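Local coordinates for protein chitinase (Chromobacterium violaceum, PDB 4TXG) that probably binds chitin and hydrolyses its glycosidic bonds, as a family 18 glycoside hydrolase with an accessory chitinase C region, at residues A[657-662]-A[679-684]; A[693-698]-A[737-742]. All blocks are in the same frame, centred on the assembly; numbering follows the deposited sequence.

Contact 1: A[657-662]-A[679-684]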
# COMPACT_ATOMS: atom_id res chain seq x y z
N ILE A 657 8.26 31.98 -1.79
CA ILE A 657 7.28 32.91 -1.24
C ILE A 657 6.30 32.09 -0.41
O ILE A 657 6.04 30.94 -0.74
CB ILE A 657 6.55 33.71 -2.35
CG1 ILE A 657 5.65 34.81 -1.75
CG2 ILE A 657 5.78 32.77 -3.28
CD1 ILE A 657 5.04 35.75 -2.78
N ASP A 658 5.78 32.66 0.68
CA ASP A 658 4.87 31.88 1.52
C ASP A 658 3.43 32.00 1.03
O ASP A 658 2.65 32.80 1.54
CB ASP A 658 4.95 32.33 2.98
CG ASP A 658 4.45 31.28 3.94
OD1 ASP A 658 3.82 30.29 3.49
OD2 ASP A 658 4.68 31.44 5.16
N VAL A 659 3.11 31.19 0.03
CA VAL A 659 1.76 31.06 -0.48
C VAL A 659 1.34 29.62 -0.24
O VAL A 659 2.11 28.69 -0.53
CB VAL A 659 1.67 31.43 -1.97
CG1 VAL A 659 0.28 31.14 -2.53
CG2 VAL A 659 2.02 32.91 -2.15
N GLY A 660 0.16 29.43 0.33
CA GLY A 660 -0.32 28.10 0.66
C GLY A 660 -1.38 27.62 -0.31
O GLY A 660 -2.18 28.42 -0.81
N PHE A 661 -1.39 26.32 -0.57
CA PHE A 661 -2.36 25.70 -1.48
C PHE A 661 -2.98 24.47 -0.84
O PHE A 661 -2.27 23.65 -0.27
CB PHE A 661 -1.70 25.26 -2.79
CG PHE A 661 -1.17 26.37 -3.64
CD1 PHE A 661 0.06 26.95 -3.35
CD2 PHE A 661 -1.86 26.80 -4.75
CE1 PHE A 661 0.57 27.96 -4.14
CE2 PHE A 661 -1.36 27.82 -5.55
CZ PHE A 661 -0.14 28.40 -5.24
N SER A 662 -4.29 24.31 -0.98
CA SER A 662 -4.91 23.05 -0.57
C SER A 662 -6.23 22.78 -1.27
O SER A 662 -7.00 23.70 -1.54
CB SER A 662 -5.11 23.01 0.95
OG SER A 662 -5.88 24.12 1.39
N LEU A 679 -10.17 24.52 -4.54
CA LEU A 679 -8.77 24.90 -4.33
C LEU A 679 -8.70 26.23 -3.58
O LEU A 679 -9.26 27.24 -4.03
CB LEU A 679 -8.03 25.00 -5.66
CG LEU A 679 -6.59 25.54 -5.64
CD1 LEU A 679 -5.66 24.64 -4.84
CD2 LEU A 679 -6.06 25.76 -7.06
N THR A 680 -8.04 26.23 -2.43
CA THR A 680 -7.87 27.47 -1.67
C THR A 680 -6.42 27.90 -1.74
O THR A 680 -5.52 27.11 -1.49
CB THR A 680 -8.29 27.32 -0.19
OG1 THR A 680 -9.70 27.02 -0.12
CG2 THR A 680 -8.02 28.61 0.58
N ILE A 681 -6.21 29.16 -2.10
CA ILE A 681 -4.86 29.73 -2.19
C ILE A 681 -4.77 30.85 -1.18
O ILE A 681 -5.63 31.73 -1.17
CB ILE A 681 -4.55 30.27 -3.61
CG1 ILE A 681 -4.74 29.18 -4.67
CG2 ILE A 681 -3.14 30.87 -3.66
CD1 ILE A 681 -4.75 29.72 -6.11
N VAL A 682 -3.76 30.81 -0.32
CA VAL A 682 -3.61 31.82 0.73
C VAL A 682 -2.28 32.55 0.60
O VAL A 682 -1.22 31.93 0.53
CB VAL A 682 -3.70 31.19 2.14
CG1 VAL A 682 -3.67 32.28 3.22
CG2 VAL A 682 -4.94 30.33 2.27
N ASN A 683 -2.35 33.87 0.55
CA ASN A 683 -1.15 34.69 0.48
C ASN A 683 -0.66 35.02 1.89
O ASN A 683 -1.26 35.84 2.58
CB ASN A 683 -1.43 35.95 -0.33
CG ASN A 683 -0.23 36.87 -0.43
OD1 ASN A 683 0.88 36.50 -0.05
ND2 ASN A 683 -0.44 38.08 -0.95
N ARG A 684 0.41 34.36 2.33
CA ARG A 684 0.99 34.65 3.65
C ARG A 684 2.26 35.49 3.56
O ARG A 684 3.05 35.56 4.50
CB ARG A 684 1.28 33.36 4.42
CG ARG A 684 0.07 32.46 4.60
CD ARG A 684 0.40 31.25 5.46
NE ARG A 684 -0.50 30.14 5.20
CZ ARG A 684 -0.16 29.03 4.55
NH1 ARG A 684 1.08 28.86 4.10
NH2 ARG A 684 -1.06 28.07 4.36
O HOH W 1 -4.93 26.72 1.34
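Strands 659-662 and 679-683 run antiparallel, 168° between their directions, with Gly660-Val682 and Ser662-Thr680 as the hydrogen-bonded pairs and Val659-Asn683 and Phe661-Ile681 as the non-hydrogen-bonded ones. Gly660 N reaches Val682 O at 2.9 Å, and Val682 N returns the bond to Gly660 O. On the Val659 and Phe661 face, Ile681 uses two branches, CG2 meeting Val659 CG1 at 3.6 Å and CG1 lying 3.7 Å from Phe661 CD2. The Phe661 ring has Ile681 CG2 above one face and Leu679 CD1 at its edge; it also stacks with Tyr769.

On the other face, a water joins Ser662 OG to Thr680 O, to which it donates. Beyond Asn683, Arg684 bonds Asp658, the centre of an inverse gamma turn, twice. Arg684 N donates to Asp658 O at 2.8 Å, and in a salt bridge Arg684 NH1 meets Asp658 OD1 on its syn side at 3.2 Å, 33° out of the carboxylate plane. Asp658 CG is anti to the backbone N (chi1 -159°), 3.8 Å from Arg684 CB. The guanidinium, steeply turned from the carboxylate, gives its edge to OD1 and one face to Gly660 N. Strand 659-664 borders a four-stranded antiparallel sheet that packs on a second as in a beta sandwich.

Contact 2: A[693-698]-A[737-742]; sequences TEFQFD and VSVKLP
Glu694 OE2 is gripped by two donors, Ser738 OG from the neighbouring strand at 2.6 Å and Gln696 NE2 from its own strand at 2.9 Å. The serine hydroxyl arrives on the anti side, 18° out of the carboxylate plane, whereas the amide donor stands well above that plane. Two bonds of such different direction should restrict rotation of the carboxylate, and they would be expected to favour its ionised form. Glu694 CG is anti to its backbone N (chi1 -178°), and the chain continues extended to bring the carboxylate beside Ser738. The other end of the Gln696 amide is engaged as well, with OE1 accepting from Arg736 NE. Lys740 lies obliquely across Glu694, its CG 3.9 Å from Glu694 CB, but the two charged ends do not meet.

These residues decorate one face of an antiparallel pair, strands 694-698 and 737-740, inside a six-stranded mixed sheet; strand 767-773 flanks the first and 716-719 the second. Phe695-Val739 and Phe697-Val737 are the hydrogen-bonded pairs, and Phe695 N donates to Val739 O at 2.8 Å. Just past the strand end, Leu741 N still bonds Thr693 O.

The opposite face is apolar. Val737 lies beside Phe697, pointing the same way, with CB over one face of the ring and CG1 3.9 Å from Phe697 CZ. Phe695 CE2 meets Leu741 CG at 3.8 Å, the two side chains crossing at a slant, while Phe695 CB touches Val739 CG1 at 4.2 Å. Flanking residues extend this surface: Val771 packs on Phe695, Phe713 on Val739, and Tyr769 meets Phe697 with the ring planes at about 45°.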
# COMPACT_ATOMS: atom_id res chain seq x y z
N THR A 693 -0.78 37.19 -11.76
CA THR A 693 0.16 36.31 -11.05
C THR A 693 -0.16 34.85 -11.40
O THR A 693 -1.32 34.45 -11.37
CB THR A 693 0.09 36.53 -9.52
OG1 THR A 693 0.55 37.86 -9.21
CG2 THR A 693 0.96 35.53 -8.78
N GLU A 694 0.86 34.06 -11.75
CA GLU A 694 0.61 32.70 -12.23
C GLU A 694 0.99 31.64 -11.21
O GLU A 694 2.10 31.63 -10.68
CB GLU A 694 1.38 32.43 -13.53
CG GLU A 694 1.13 31.04 -14.10
CD GLU A 694 1.85 30.80 -15.41
OE1 GLU A 694 2.76 31.59 -15.74
OE2 GLU A 694 1.51 29.82 -16.10
N PHE A 695 0.06 30.73 -10.94
CA PHE A 695 0.33 29.61 -10.06
C PHE A 695 0.44 28.36 -10.91
O PHE A 695 -0.42 28.13 -11.76
CB PHE A 695 -0.76 29.46 -9.01
CG PHE A 695 -1.09 30.74 -8.27
CD1 PHE A 695 -0.19 31.29 -7.38
CD2 PHE A 695 -2.32 31.36 -8.46
CE1 PHE A 695 -0.48 32.47 -6.70
CE2 PHE A 695 -2.63 32.54 -7.77
CZ PHE A 695 -1.70 33.08 -6.89
N GLN A 696 1.49 27.57 -10.71
CA GLN A 696 1.60 26.28 -11.37
C GLN A 696 1.83 25.18 -10.35
O GLN A 696 2.35 25.43 -9.27
CB GLN A 696 2.74 26.26 -12.40
CG GLN A 696 2.52 27.15 -13.60
CD GLN A 696 3.57 26.92 -14.68
OE1 GLN A 696 4.43 26.04 -14.56
NE2 GLN A 696 3.49 27.70 -15.76
N PHE A 697 1.43 23.96 -10.69
CA PHE A 697 1.72 22.82 -9.84
C PHE A 697 1.58 21.53 -10.65
O PHE A 697 0.96 21.52 -11.71
CB PHE A 697 0.81 22.78 -8.60
CG PHE A 697 -0.65 23.01 -8.89
CD1 PHE A 697 -1.49 21.95 -9.20
CD2 PHE A 697 -1.19 24.29 -8.82
CE1 PHE A 697 -2.84 22.16 -9.46
CE2 PHE A 697 -2.53 24.50 -9.08
CZ PHE A 697 -3.36 23.44 -9.40
N ASP A 698 2.20 20.47 -10.14
CA ASP A 698 2.14 19.16 -10.79
C ASP A 698 0.95 18.35 -10.29
O ASP A 698 0.76 18.17 -9.09
CB ASP A 698 3.43 18.37 -10.53
CG ASP A 698 4.61 18.88 -11.32
OD1 ASP A 698 4.41 19.50 -12.38
OD2 ASP A 698 5.75 18.65 -10.87
N VAL A 737 -0.04 22.06 -14.32
CA VAL A 737 -1.23 22.88 -14.46
C VAL A 737 -0.88 24.34 -14.19
O VAL A 737 0.01 24.62 -13.39
CB VAL A 737 -2.32 22.39 -13.47
CG1 VAL A 737 -3.40 23.43 -13.25
CG2 VAL A 737 -2.89 21.08 -13.96
N SER A 738 -1.55 25.26 -14.88
CA SER A 738 -1.39 26.68 -14.63
C SER A 738 -2.75 27.32 -14.38
O SER A 738 -3.72 27.06 -15.09
CB SER A 738 -0.71 27.38 -15.81
OG SER A 738 -0.84 28.79 -15.73
N VAL A 739 -2.81 28.17 -13.36
CA VAL A 739 -3.97 29.04 -13.21
C VAL A 739 -3.45 30.42 -12.80
O VAL A 739 -2.52 30.53 -12.01
CB VAL A 739 -4.98 28.50 -12.19
CG1 VAL A 739 -4.35 28.38 -10.80
CG2 VAL A 739 -6.25 29.38 -12.16
N LYS A 740 -4.03 31.46 -13.38
CA LYS A 740 -3.61 32.82 -13.09
C LYS A 740 -4.70 33.59 -12.36
O LYS A 740 -5.89 33.38 -12.62
CB LYS A 740 -3.27 33.58 -14.38
CG LYS A 740 -2.15 32.97 -15.19
CD LYS A 740 -1.84 33.82 -16.40
CE LYS A 740 -0.75 33.18 -17.25
NZ LYS A 740 -0.42 33.98 -18.45
N LEU A 741 -4.31 34.48 -11.46
CA LEU A 741 -5.25 35.50 -11.01
C LEU A 741 -5.70 36.26 -12.26
O LEU A 741 -4.89 36.55 -13.13
CB LEU A 741 -4.62 36.46 -10.00
CG LEU A 741 -4.27 35.88 -8.61
CD1 LEU A 741 -3.54 36.91 -7.75
CD2 LEU A 741 -5.53 35.39 -7.90
N PRO A 742 -7.00 36.56 -12.36
CA PRO A 742 -7.44 37.41 -13.48
C PRO A 742 -6.69 38.71 -13.47
O PRO A 742 -6.29 39.16 -12.40
CB PRO A 742 -8.92 37.67 -13.20
CG PRO A 742 -9.31 36.76 -12.21
CD PRO A 742 -8.11 36.16 -11.50

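Contact 1 precedes contact 2 along the chain, and strand 694-700 is the next strand after 678-683. Their centres are 12 Å apart and lie about 30 and 32 Å from the centre of the chain, within the chitinase C region. They belong to different sheets, contact 1 to the four-stranded antiparallel one and contact 2 to the six-stranded mixed one, whose apolar faces pack together as in a beta sandwich. Phe661 CZ approaches Phe695 CD1 to 3.6 Å, Ile681 CD1 lies 3.8 Å from Phe695 CD2, and Leu679 reaches Phe697. The two contacts thus help form one hydrophobic interior, in a region separate from the parallel beta barrel of the family 18 domain.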